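PDB 1WU4: reducing end xylose-releasing exo-oligoxylanase from Bacillus halodurans, which hydrolyses xylooligosaccharides of three or more units, with inversion of anomeric configuration, releasing xylose from their reducing end. Local coordinates for residues A[159-162]-A[163-167]; A[215-218]-A[219-223]; A[293-296]-A[297-300]; A[305-308]-A[309-313]. The protein carries 1 engineered substitution. All coordinates share one frame; numbering follows the deposited sequence.

Contact 1 of 4, residues A[159-162]-A[163-167]; sequences RKLL and HTCVH
Cys165 follows Leu161 by one helical turn, and its side chain leans back over that turn. CB of Cys165 lies 3.6 Å from Leu162 O and hardly farther from Leu161 O. With SG anti to the carbonyl carbon (chi1 -68°), the sulfur swings back beside its own backbone N and comes to 3.3 Å from Leu161 O. The same sulfur rests on the two leucines, with SG 4.4 Å from Leu161 CG and about equally far from Leu162 CD2. Cys165 N itself donates to Leu161 O at 3.0 Å in the carbonyl plane, so thiol and amide both lie close to one oxygen. One residue earlier, Thr164 N donates to Lys160 O (3.2 Å); Thr164 OG1 lies 3.3 Å from the same oxygen. CB of His163 also lies 3.3 Å from Lys160 O. One residue beyond the cysteine, Val166 CG2 lies 3.4 Å from Leu162 O, which accepts a bent bond from Val166 N. Leu162 and Val166 form an apolar stripe that meets Trp219 of helix 216-233, and Leu162 reaches Ala134 and Phe138 of helix 127-144 as well. The i to i+4 bonds are those of an alpha helix; buried Leu161, Leu162, Cys165 and Val166, set against exposed Lys160, make it amphipathic, here packed among the helices of the (alpha/alpha)6 barrel of glycoside hydrolase family 8.

Contact 2 of 4, residues A[215-218]-A[219-223]; sequences DRVF and WKEAA
A bound water ties Asp215 to Trp219: it donates to Asp215 OD2 at 2.7 Å and accepts from Trp219 NE1 at 3.0 Å, lying in the plane of the indole at its edge. The other carboxylate oxygen, Asp215 OD1, is hydrogen-bonded to His167 NE2 of helix 154-167. Asp215 grips the tryptophan through its backbone too, since its O accepts from Trp219 N (3.0 Å) in a nearly straight bond. The aspartate CB flanks the pyrrole end of the indole, 3.9 Å from Trp219 CD1. One face of the indole receives Phe218: the rings form a T-shaped pair with planes at 76° and centroids 5.1 Å apart, the phenyl edge presenting CD2 and CE2. Adjacent residues can meet this way because their first torsions differ; Phe218 CG is anti to the backbone N (chi1 168°), whereas Trp219 CG is anti to the carbonyl carbon (chi1 -76°). On the outer side of the turn, Glu221 folds its CG against Val217 O at 3.2 Å and sends its carboxylate past Val217 CG1. Trp178 and Phe207 make further edge-to-face pairs with the indole. Chemically, the buried carboxylate meets an imidazole nitrogen on one oxygen and a water on the other; it would probably remain ionised and polarise the histidine, while the indole N-H keeps an acceptor inside an aromatic cluster.

Contact 3 of 4, residues A[293-296]-A[297-300]; sequences AFFA and DKEP
Lys298 crosses above Phe294 with its ammonium group centred over the ring: NZ lies 3.9 Å from the centroid of the Phe294 ring and only 12° off the normal, a cation-pi contact. CE of Lys298 overlies the same face nearer the rim, as a CH-pi contact. The lysine chain runs extended as far as CE, then bends at its last torsion (chi4 57°), which carries NZ back over the backbone of the final helical turn. There NZ donates to Phe294 O at 2.7 Å, in the carbonyl plane, so Phe294 offers both its ring and its carbonyl to one cation. Asp297 OD1 stands on another side of NZ at 3.3 Å, a weak salt bridge, and a water links this oxygen to Ala293 O. The second phenyl is turned across the first: Phe294 CD2 sits over the centre of the Phe295 ring, and Lys298 CD reaches Phe295 CD1 at 4.0 Å. A type I turn from Phe295 to Lys298, closed by Lys298 N to Phe295 O (3.0 Å), brings the lysine back over the helix. A methionine in place of Lys298 could still cover the ring, but Phe294 O would probably be left without its ammonium donor and Asp297 without its opposite charge. A cation at the carboxyl-terminal end of helix 282-295 would be expected to be stabilised by the helix's carbonyls as well as by the aromatic face.

Contact 4 of 4, residues A[305-308]-A[309-313]; sequences RYKI and DGEPF
A beta-hairpin at the surface brings Arg305 and Phe313 together across its two short strands. Phe313 N donates to Arg305 O at 2.9 Å, and the ring of Phe313 then lies under the arginine methylenes: Arg305 CD stands 3.9 Å from the ring centroid, 15° off the normal, a CH-pi contact. The guanidinium group goes on past the ring to a salt bridge with Glu315. Lys307 crosses the same phenyl at about a right angle, CG touching Phe313 CE2 at 3.5 Å, while its CD runs alongside Glu311. An alanine in place of Phe313 would keep the strand bond, but the Arg305 and Lys307 chains would probably lose the ring they both pack on and be freer to turn. Tyr306 and Pro312, a non-hydrogen-bonded antiparallel pair, occupy the other face, with Tyr306 CD1 3.8 Å from Pro312 CB. The loop is a type I turn with a G1 beta bulge: Gly310 N bonds to Lys307 O (2.9 Å), Lys307 N bonds to Glu311 O (2.8 Å), and Gly310 takes positive-phi backbone angles at which any side chain would collide with the carbonyl oxygen of Asp309. Asp309 adds an Asx turn, its OD1 accepting from Glu311 N at 3.0 Å in an almost straight bond. With CG held between its backbone N and carbonyl carbon (chi1 72°), the aspartate folds over the loop, and OD1 is met from above the carboxylate plane.

In the fold
The four contacts form two touching pairs. Contacts 1 and 2, centres 12 Å apart, join helices 154-167 and 216-233: Val166 CG2 packs 3.5 Å from Trp219 CZ2 and 3.6 Å from Phe218 CE2. Contacts 3 and 4, centres 13 Å apart, join the end of helix 282-295 to the hairpin that follows; Lys298 CD lies 3.5 Å from Tyr306 OH and Phe294 CE1 3.6 Å from Gly310 CA. Contacts 1 and 3 lie on opposite sides of the chain's centre, about 41 Å between centres. Contacts 1, 2 and 3 are remote from the catalytic residues; in contact 4, the Arg305 side chain is about 9 Å from that of Asp263, the probable proton acceptor.

Contact 1 of 4, residues A[159-162]-A[163-167]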
loop_
_atom_site.group_PDB
_atom_site.type_symbol
_atom_site.label_atom_id
_atom_site.label_comp_id
_atom_site.label_asym_id
_atom_site.label_seq_id
_atom_site.Cartn_x
_atom_site.Cartn_y
_atom_site.Cartn_z
ATOM N N ARG A 159 7.035 13.763 -10.019
ATOM C CA ARG A 159 6.700 13.845 -11.439
ATOM C C ARG A 159 7.736 13.145 -12.304
ATOM O O ARG A 159 7.400 12.503 -13.297
ATOM C CB ARG A 159 6.552 15.307 -11.873
ATOM C CG ARG A 159 5.352 16.013 -11.246
ATOM C CD ARG A 159 5.046 17.335 -11.943
ATOM N NE ARG A 159 6.134 18.300 -11.815
ATOM C CZ ARG A 159 6.294 19.118 -10.780
ATOM N NH1 ARG A 159 5.434 19.098 -9.771
ATOM N NH2 ARG A 159 7.323 19.955 -10.750
ATOM N N LYS A 160 9.001 13.264 -11.916
ATOM C CA LYS A 160 10.088 12.631 -12.651
ATOM C C LYS A 160 9.927 11.113 -12.600
ATOM O O LYS A 160 10.027 10.422 -13.616
ATOM C CB LYS A 160 11.425 13.024 -12.021
ATOM C CG LYS A 160 12.652 12.520 -12.755
ATOM C CD LYS A 160 13.868 12.465 -11.831
ATOM C CE LYS A 160 14.048 13.744 -11.019
ATOM N NZ LYS A 160 14.186 14.958 -11.870
ATOM N N LEU A 161 9.675 10.596 -11.401
ATOM C CA LEU A 161 9.513 9.161 -11.222
ATOM C C LEU A 161 8.327 8.627 -12.018
ATOM O O LEU A 161 8.442 7.615 -12.710
ATOM C CB LEU A 161 9.339 8.833 -9.738
ATOM C CG LEU A 161 9.188 7.349 -9.385
ATOM C CD1 LEU A 161 10.372 6.553 -9.929
ATOM C CD2 LEU A 161 9.088 7.206 -7.871
ATOM N N LEU A 162 7.189 9.306 -11.931
ATOM C CA LEU A 162 6.020 8.847 -12.665
ATOM C C LEU A 162 6.231 8.946 -14.173
ATOM O O LEU A 162 5.641 8.183 -14.939
ATOM C CB LEU A 162 4.777 9.622 -12.229
ATOM C CG LEU A 162 4.313 9.309 -10.802
ATOM C CD1 LEU A 162 3.042 10.082 -10.502
ATOM C CD2 LEU A 162 4.082 7.808 -10.649
ATOM N N HIS A 163 7.074 9.878 -14.604
ATOM C CA HIS A 163 7.365 9.995 -16.028
ATOM C C HIS A 163 8.046 8.698 -16.469
ATOM O O HIS A 163 7.700 8.110 -17.491
ATOM C CB HIS A 163 8.305 11.170 -16.302
ATOM C CG HIS A 163 8.912 11.138 -17.670
ATOM N ND1 HIS A 163 8.193 11.426 -18.810
ATOM C CD2 HIS A 163 10.150 10.782 -18.087
ATOM C CE1 HIS A 163 8.960 11.246 -19.869
ATOM N NE2 HIS A 163 10.153 10.854 -19.459
ATOM N N THR A 164 9.028 8.261 -15.687
ATOM C CA THR A 164 9.753 7.034 -15.989
ATOM C C THR A 164 8.802 5.837 -15.998
ATOM O O THR A 164 8.841 5.008 -16.906
ATOM C CB THR A 164 10.864 6.785 -14.950
ATOM O OG1 THR A 164 11.717 7.935 -14.888
ATOM C CG2 THR A 164 11.690 5.565 -15.329
ATOM N N CYS A 165 7.946 5.758 -14.984
ATOM C CA CYS A 165 6.989 4.660 -14.871
ATOM C C CYS A 165 6.113 4.486 -16.106
ATOM O O CYS A 165 5.746 3.367 -16.452
ATOM C CB CYS A 165 6.093 4.864 -13.649
ATOM S SG CYS A 165 6.944 4.722 -12.061
ATOM N N VAL A 166 5.787 5.592 -16.766
ATOM C CA VAL A 166 4.933 5.541 -17.946
ATOM C C VAL A 166 5.680 5.498 -19.278
ATOM O O VAL A 166 5.278 4.778 -20.195
ATOM C CB VAL A 166 3.974 6.763 -17.978
ATOM C CG1 VAL A 166 3.131 6.743 -19.247
ATOM C CG2 VAL A 166 3.081 6.754 -16.753
ATOM N N HIS A 167 6.777 6.243 -19.369
ATOM C CA HIS A 167 7.528 6.356 -20.616
ATOM C C HIS A 167 8.831 5.589 -20.792
ATOM O O HIS A 167 9.409 5.614 -21.880
ATOM C CB HIS A 167 7.791 7.838 -20.884
ATOM C CG HIS A 167 6.543 8.637 -21.082
ATOM N ND1 HIS A 167 5.912 8.739 -22.303
ATOM C CD2 HIS A 167 5.781 9.332 -20.206
ATOM C CE1 HIS A 167 4.815 9.462 -22.171
ATOM N NE2 HIS A 167 4.711 9.833 -20.908
#

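Contact 2 of 4, residues A[215-218]-A[219-223]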
loop_
_atom_site.group_PDB
_atom_site.type_symbol
_atom_site.label_atom_id
_atom_site.label_comp_id
_atom_site.label_asym_id
_atom_site.label_seq_id
_atom_site.Cartn_x
_atom_site.Cartn_y
_atom_site.Cartn_z
ATOM N N ASP A 215 0.656 13.249 -19.077
ATOM C CA ASP A 215 0.221 11.926 -18.636
ATOM C C ASP A 215 -1.042 11.946 -17.789
ATOM O O ASP A 215 -1.464 10.902 -17.293
ATOM C CB ASP A 215 1.315 11.232 -17.815
ATOM C CG ASP A 215 2.576 10.985 -18.605
ATOM O OD1 ASP A 215 2.504 10.860 -19.848
ATOM O OD2 ASP A 215 3.650 10.895 -17.972
ATOM N N ARG A 216 -1.656 13.111 -17.617
ATOM C CA ARG A 216 -2.845 13.173 -16.778
ATOM C C ARG A 216 -4.036 12.384 -17.301
ATOM O O ARG A 216 -4.795 11.821 -16.511
ATOM C CB ARG A 216 -3.214 14.631 -16.493
ATOM C CG ARG A 216 -2.174 15.269 -15.585
ATOM C CD ARG A 216 -2.486 16.693 -15.189
ATOM N NE ARG A 216 -1.385 17.228 -14.393
ATOM C CZ ARG A 216 -1.325 18.465 -13.913
ATOM N NH1 ARG A 216 -2.310 19.323 -14.139
ATOM N NH2 ARG A 216 -0.265 18.843 -13.213
ATOM N N VAL A 217 -4.196 12.324 -18.620
ATOM C CA VAL A 217 -5.290 11.549 -19.188
ATOM C C VAL A 217 -4.981 10.070 -18.951
ATOM O O VAL A 217 -5.858 9.300 -18.557
ATOM C CB VAL A 217 -5.450 11.821 -20.698
ATOM C CG1 VAL A 217 -6.444 10.836 -21.306
ATOM C CG2 VAL A 217 -5.935 13.251 -20.912
ATOM N N PHE A 218 -3.727 9.681 -19.174
ATOM C CA PHE A 218 -3.306 8.300 -18.953
ATOM C C PHE A 218 -3.629 7.851 -17.528
ATOM O O PHE A 218 -4.185 6.775 -17.320
ATOM C CB PHE A 218 -1.799 8.145 -19.174
ATOM C CG PHE A 218 -1.258 6.826 -18.700
ATOM C CD1 PHE A 218 -1.350 5.689 -19.496
ATOM C CD2 PHE A 218 -0.704 6.711 -17.425
ATOM C CE1 PHE A 218 -0.897 4.455 -19.027
ATOM C CE2 PHE A 218 -0.253 5.486 -16.950
ATOM C CZ PHE A 218 -0.349 4.358 -17.750
ATOM N N TRP A 219 -3.270 8.666 -16.542
ATOM C CA TRP A 219 -3.525 8.293 -15.156
ATOM C C TRP A 219 -5.009 8.138 -14.843
ATOM O O TRP A 219 -5.388 7.296 -14.029
ATOM C CB TRP A 219 -2.847 9.285 -14.207
ATOM C CG TRP A 219 -1.356 9.051 -14.144
ATOM C CD1 TRP A 219 -0.367 9.910 -14.531
ATOM C CD2 TRP A 219 -0.701 7.852 -13.710
ATOM N NE1 TRP A 219 0.868 9.317 -14.365
ATOM C CE2 TRP A 219 0.688 8.053 -13.863
ATOM C CE3 TRP A 219 -1.155 6.624 -13.205
ATOM C CZ2 TRP A 219 1.630 7.071 -13.531
ATOM C CZ3 TRP A 219 -0.218 5.648 -12.875
ATOM C CH2 TRP A 219 1.158 5.878 -13.040
ATOM N N LYS A 220 -5.848 8.933 -15.493
ATOM C CA LYS A 220 -7.284 8.814 -15.289
ATOM C C LYS A 220 -7.721 7.459 -15.851
ATOM O O LYS A 220 -8.535 6.752 -15.252
ATOM C CB LYS A 220 -8.014 9.943 -16.013
ATOM C CG LYS A 220 -9.523 9.853 -15.908
ATOM C CD LYS A 220 -10.192 11.003 -16.633
ATOM C CE LYS A 220 -11.700 10.853 -16.611
ATOM N NZ LYS A 220 -12.357 11.986 -17.310
ATOM N N GLU A 221 -7.165 7.094 -17.002
ATOM C CA GLU A 221 -7.493 5.823 -17.635
ATOM C C GLU A 221 -6.970 4.652 -16.812
ATOM O O GLU A 221 -7.588 3.588 -16.781
ATOM C CB GLU A 221 -6.920 5.773 -19.054
ATOM C CG GLU A 221 -7.405 6.919 -19.927
ATOM C CD GLU A 221 -6.789 6.915 -21.309
ATOM O OE1 GLU A 221 -5.587 6.608 -21.431
ATOM O OE2 GLU A 221 -7.509 7.243 -22.273
ATOM N N ALA A 222 -5.828 4.842 -16.153
ATOM C CA ALA A 222 -5.257 3.788 -15.316
ATOM C C ALA A 222 -6.161 3.542 -14.106
ATOM O O ALA A 222 -6.361 2.398 -13.694
ATOM C CB ALA A 222 -3.852 4.173 -14.860
ATOM N N ALA A 223 -6.706 4.612 -13.535
ATOM C CA ALA A 223 -7.602 4.471 -12.390
ATOM C C ALA A 223 -8.812 3.623 -12.782
ATOM O O ALA A 223 -9.185 2.686 -12.073
ATOM C CB ALA A 223 -8.057 5.842 -11.905
HETATM O O HOH W 1 3.552 10.289 -15.346
#

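Contact 3 of 4, residues A[293-296]-A[297-300]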
loop_
_atom_site.group_PDB
_atom_site.type_symbol
_atom_site.label_atom_id
_atom_site.label_comp_id
_atom_site.label_asym_id
_atom_site.label_seq_id
_atom_site.Cartn_x
_atom_site.Cartn_y
_atom_site.Cartn_z
ATOM N N ALA A 293 -17.532 -12.150 4.874
ATOM C CA ALA A 293 -18.405 -13.301 5.065
ATOM C C ALA A 293 -17.558 -14.574 5.066
ATOM O O ALA A 293 -17.792 -15.490 5.857
ATOM C CB ALA A 293 -19.451 -13.363 3.953
ATOM N N PHE A 294 -16.563 -14.626 4.186
ATOM C CA PHE A 294 -15.695 -15.789 4.096
ATOM C C PHE A 294 -14.943 -16.051 5.399
ATOM O O PHE A 294 -14.764 -17.202 5.802
ATOM C CB PHE A 294 -14.682 -15.616 2.964
ATOM C CG PHE A 294 -13.765 -16.789 2.802
ATOM C CD1 PHE A 294 -14.221 -17.968 2.225
ATOM C CD2 PHE A 294 -12.452 -16.733 3.264
ATOM C CE1 PHE A 294 -13.388 -19.075 2.110
ATOM C CE2 PHE A 294 -11.610 -17.838 3.155
ATOM C CZ PHE A 294 -12.080 -19.012 2.576
ATOM N N PHE A 295 -14.507 -14.983 6.059
ATOM C CA PHE A 295 -13.759 -15.125 7.302
ATOM C C PHE A 295 -14.598 -15.081 8.576
ATOM O O PHE A 295 -14.076 -15.295 9.670
ATOM C CB PHE A 295 -12.659 -14.058 7.360
ATOM C CG PHE A 295 -11.501 -14.345 6.448
ATOM C CD1 PHE A 295 -10.625 -15.388 6.736
ATOM C CD2 PHE A 295 -11.305 -13.607 5.283
ATOM C CE1 PHE A 295 -9.570 -15.697 5.878
ATOM C CE2 PHE A 295 -10.255 -13.906 4.417
ATOM C CZ PHE A 295 -9.385 -14.954 4.714
ATOM N N ALA A 296 -15.897 -14.838 8.431
ATOM C CA ALA A 296 -16.800 -14.743 9.577
ATOM C C ALA A 296 -16.790 -15.954 10.507
ATOM O O ALA A 296 -16.900 -15.807 11.727
ATOM C CB ALA A 296 -18.222 -14.483 9.088
ATOM N N ASP A 297 -16.659 -17.146 9.936
ATOM C CA ASP A 297 -16.662 -18.369 10.732
ATOM C C ASP A 297 -15.272 -18.980 10.878
ATOM O O ASP A 297 -15.141 -20.165 11.184
ATOM C CB ASP A 297 -17.614 -19.390 10.099
ATOM C CG ASP A 297 -17.075 -19.963 8.800
ATOM O OD1 ASP A 297 -16.477 -19.202 8.007
ATOM O OD2 ASP A 297 -17.259 -21.178 8.564
ATOM N N LYS A 298 -14.237 -18.171 10.672
ATOM C CA LYS A 298 -12.864 -18.656 10.778
ATOM C C LYS A 298 -12.077 -17.938 11.869
ATOM O O LYS A 298 -12.153 -16.718 12.001
ATOM C CB LYS A 298 -12.150 -18.499 9.431
ATOM C CG LYS A 298 -12.784 -19.322 8.315
ATOM C CD LYS A 298 -12.092 -19.114 6.979
ATOM C CE LYS A 298 -12.671 -20.046 5.925
ATOM N NZ LYS A 298 -14.141 -19.868 5.767
ATOM N N GLU A 299 -11.326 -18.706 12.653
ATOM C CA GLU A 299 -10.521 -18.143 13.731
ATOM C C GLU A 299 -9.148 -17.735 13.214
ATOM O O GLU A 299 -8.518 -18.471 12.458
ATOM C CB GLU A 299 -10.355 -19.159 14.863
ATOM C CG GLU A 299 -11.636 -19.477 15.614
ATOM C CD GLU A 299 -12.267 -18.245 16.231
ATOM O OE1 GLU A 299 -11.562 -17.516 16.962
ATOM O OE2 GLU A 299 -13.469 -18.006 15.990
ATOM N N PRO A 300 -8.668 -16.548 13.615
ATOM C CA PRO A 300 -7.359 -16.045 13.186
ATOM C C PRO A 300 -6.232 -17.065 13.329
ATOM O O PRO A 300 -5.383 -17.195 12.447
ATOM C CB PRO A 300 -7.161 -14.825 14.075
ATOM C CG PRO A 300 -8.553 -14.287 14.170
ATOM C CD PRO A 300 -9.369 -15.539 14.430
HETATM O O HOH W 2 -18.211 -17.957 6.603
HETATM O O HOH W 3 -14.792 -16.091 13.772
#

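Contact 4 of 4, residues A[305-308]-A[309-313]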
loop_
_atom_site.group_PDB
_atom_site.type_symbol
_atom_site.label_atom_id
_atom_site.label_comp_id
_atom_site.label_asym_id
_atom_site.label_seq_id
_atom_site.Cartn_x
_atom_site.Cartn_y
_atom_site.Cartn_z
ATOM N N ARG A 305 -3.640 -20.414 3.869
ATOM C CA ARG A 305 -3.436 -19.922 2.522
ATOM C C ARG A 305 -4.671 -20.587 1.907
ATOM O O ARG A 305 -4.982 -21.735 2.243
ATOM C CB ARG A 305 -2.176 -20.519 1.885
ATOM C CG ARG A 305 -2.003 -20.155 0.405
ATOM C CD ARG A 305 -0.956 -21.019 -0.288
ATOM N NE ARG A 305 0.395 -20.808 0.226
ATOM C CZ ARG A 305 1.215 -19.840 -0.171
ATOM N NH1 ARG A 305 0.835 -18.969 -1.097
ATOM N NH2 ARG A 305 2.431 -19.752 0.349
ATOM N N TYR A 306 -5.389 -19.881 1.045
ATOM C CA TYR A 306 -6.580 -20.453 0.417
ATOM C C TYR A 306 -6.518 -20.267 -1.085
ATOM O O TYR A 306 -5.951 -19.284 -1.568
ATOM C CB TYR A 306 -7.855 -19.744 0.888
ATOM C CG TYR A 306 -8.072 -19.698 2.378
ATOM C CD1 TYR A 306 -8.696 -20.750 3.049
ATOM C CD2 TYR A 306 -7.646 -18.600 3.122
ATOM C CE1 TYR A 306 -8.888 -20.708 4.427
ATOM C CE2 TYR A 306 -7.830 -18.550 4.495
ATOM C CZ TYR A 306 -8.448 -19.603 5.141
ATOM O OH TYR A 306 -8.605 -19.547 6.506
ATOM N N LYS A 307 -7.089 -21.209 -1.829
ATOM C CA LYS A 307 -7.175 -21.031 -3.270
ATOM C C LYS A 307 -8.221 -19.917 -3.296
ATOM O O LYS A 307 -8.973 -19.760 -2.327
ATOM C CB LYS A 307 -7.703 -22.298 -3.950
ATOM C CG LYS A 307 -6.796 -23.502 -3.750
ATOM C CD LYS A 307 -7.259 -24.722 -4.536
ATOM C CE LYS A 307 -6.904 -24.612 -6.004
ATOM N NZ LYS A 307 -7.213 -25.877 -6.729
ATOM N N ILE A 308 -8.296 -19.137 -4.363
ATOM C CA ILE A 308 -9.261 -18.049 -4.340
ATOM C C ILE A 308 -10.712 -18.497 -4.244
ATOM O O ILE A 308 -11.575 -17.708 -3.872
ATOM C CB ILE A 308 -9.080 -17.074 -5.535
ATOM C CG1 ILE A 308 -9.303 -17.790 -6.866
ATOM C CG2 ILE A 308 -7.682 -16.457 -5.475
ATOM C CD1 ILE A 308 -9.348 -16.836 -8.050
ATOM N N ASP A 309 -10.989 -19.761 -4.549
ATOM C CA ASP A 309 -12.364 -20.241 -4.449
ATOM C C ASP A 309 -12.705 -20.644 -3.013
ATOM O O ASP A 309 -13.814 -21.098 -2.733
ATOM C CB ASP A 309 -12.610 -21.407 -5.418
ATOM C CG ASP A 309 -11.921 -22.691 -4.998
ATOM O OD1 ASP A 309 -11.144 -22.683 -4.025
ATOM O OD2 ASP A 309 -12.160 -23.724 -5.662
ATOM N N GLY A 310 -11.745 -20.477 -2.105
ATOM C CA GLY A 310 -11.987 -20.798 -0.709
ATOM C C GLY A 310 -11.370 -22.078 -0.182
ATOM O O GLY A 310 -11.284 -22.261 1.033
ATOM N N GLU A 311 -10.940 -22.966 -1.074
ATOM C CA GLU A 311 -10.340 -24.225 -0.643
ATOM C C GLU A 311 -9.106 -23.945 0.204
ATOM O O GLU A 311 -8.205 -23.216 -0.211
ATOM C CB GLU A 311 -9.953 -25.084 -1.850
ATOM C CG GLU A 311 -9.425 -26.459 -1.468
ATOM C CD GLU A 311 -9.108 -27.325 -2.672
ATOM O OE1 GLU A 311 -10.015 -27.536 -3.505
ATOM O OE2 GLU A 311 -7.956 -27.795 -2.785
ATOM N N PRO A 312 -9.047 -24.525 1.409
ATOM C CA PRO A 312 -7.898 -24.299 2.287
ATOM C C PRO A 312 -6.688 -25.202 2.077
ATOM O O PRO A 312 -6.819 -26.370 1.712
ATOM C CB PRO A 312 -8.498 -24.487 3.673
ATOM C CG PRO A 312 -9.452 -25.628 3.438
ATOM C CD PRO A 312 -10.122 -25.241 2.124
ATOM N N PHE A 313 -5.511 -24.632 2.313
ATOM C CA PHE A 313 -4.246 -25.354 2.241
ATOM C C PHE A 313 -3.930 -25.670 3.698
ATOM O O PHE A 313 -4.532 -25.088 4.601
ATOM C CB PHE A 313 -3.128 -24.456 1.703
ATOM C CG PHE A 313 -3.121 -24.301 0.213
ATOM C CD1 PHE A 313 -2.291 -25.094 -0.573
ATOM C CD2 PHE A 313 -3.917 -23.343 -0.405
ATOM C CE1 PHE A 313 -2.248 -24.933 -1.955
ATOM C CE2 PHE A 313 -3.884 -23.173 -1.790
ATOM C CZ PHE A 313 -3.046 -23.970 -2.566
HETATM O O HOH W 4 -9.636 -24.029 -8.013
#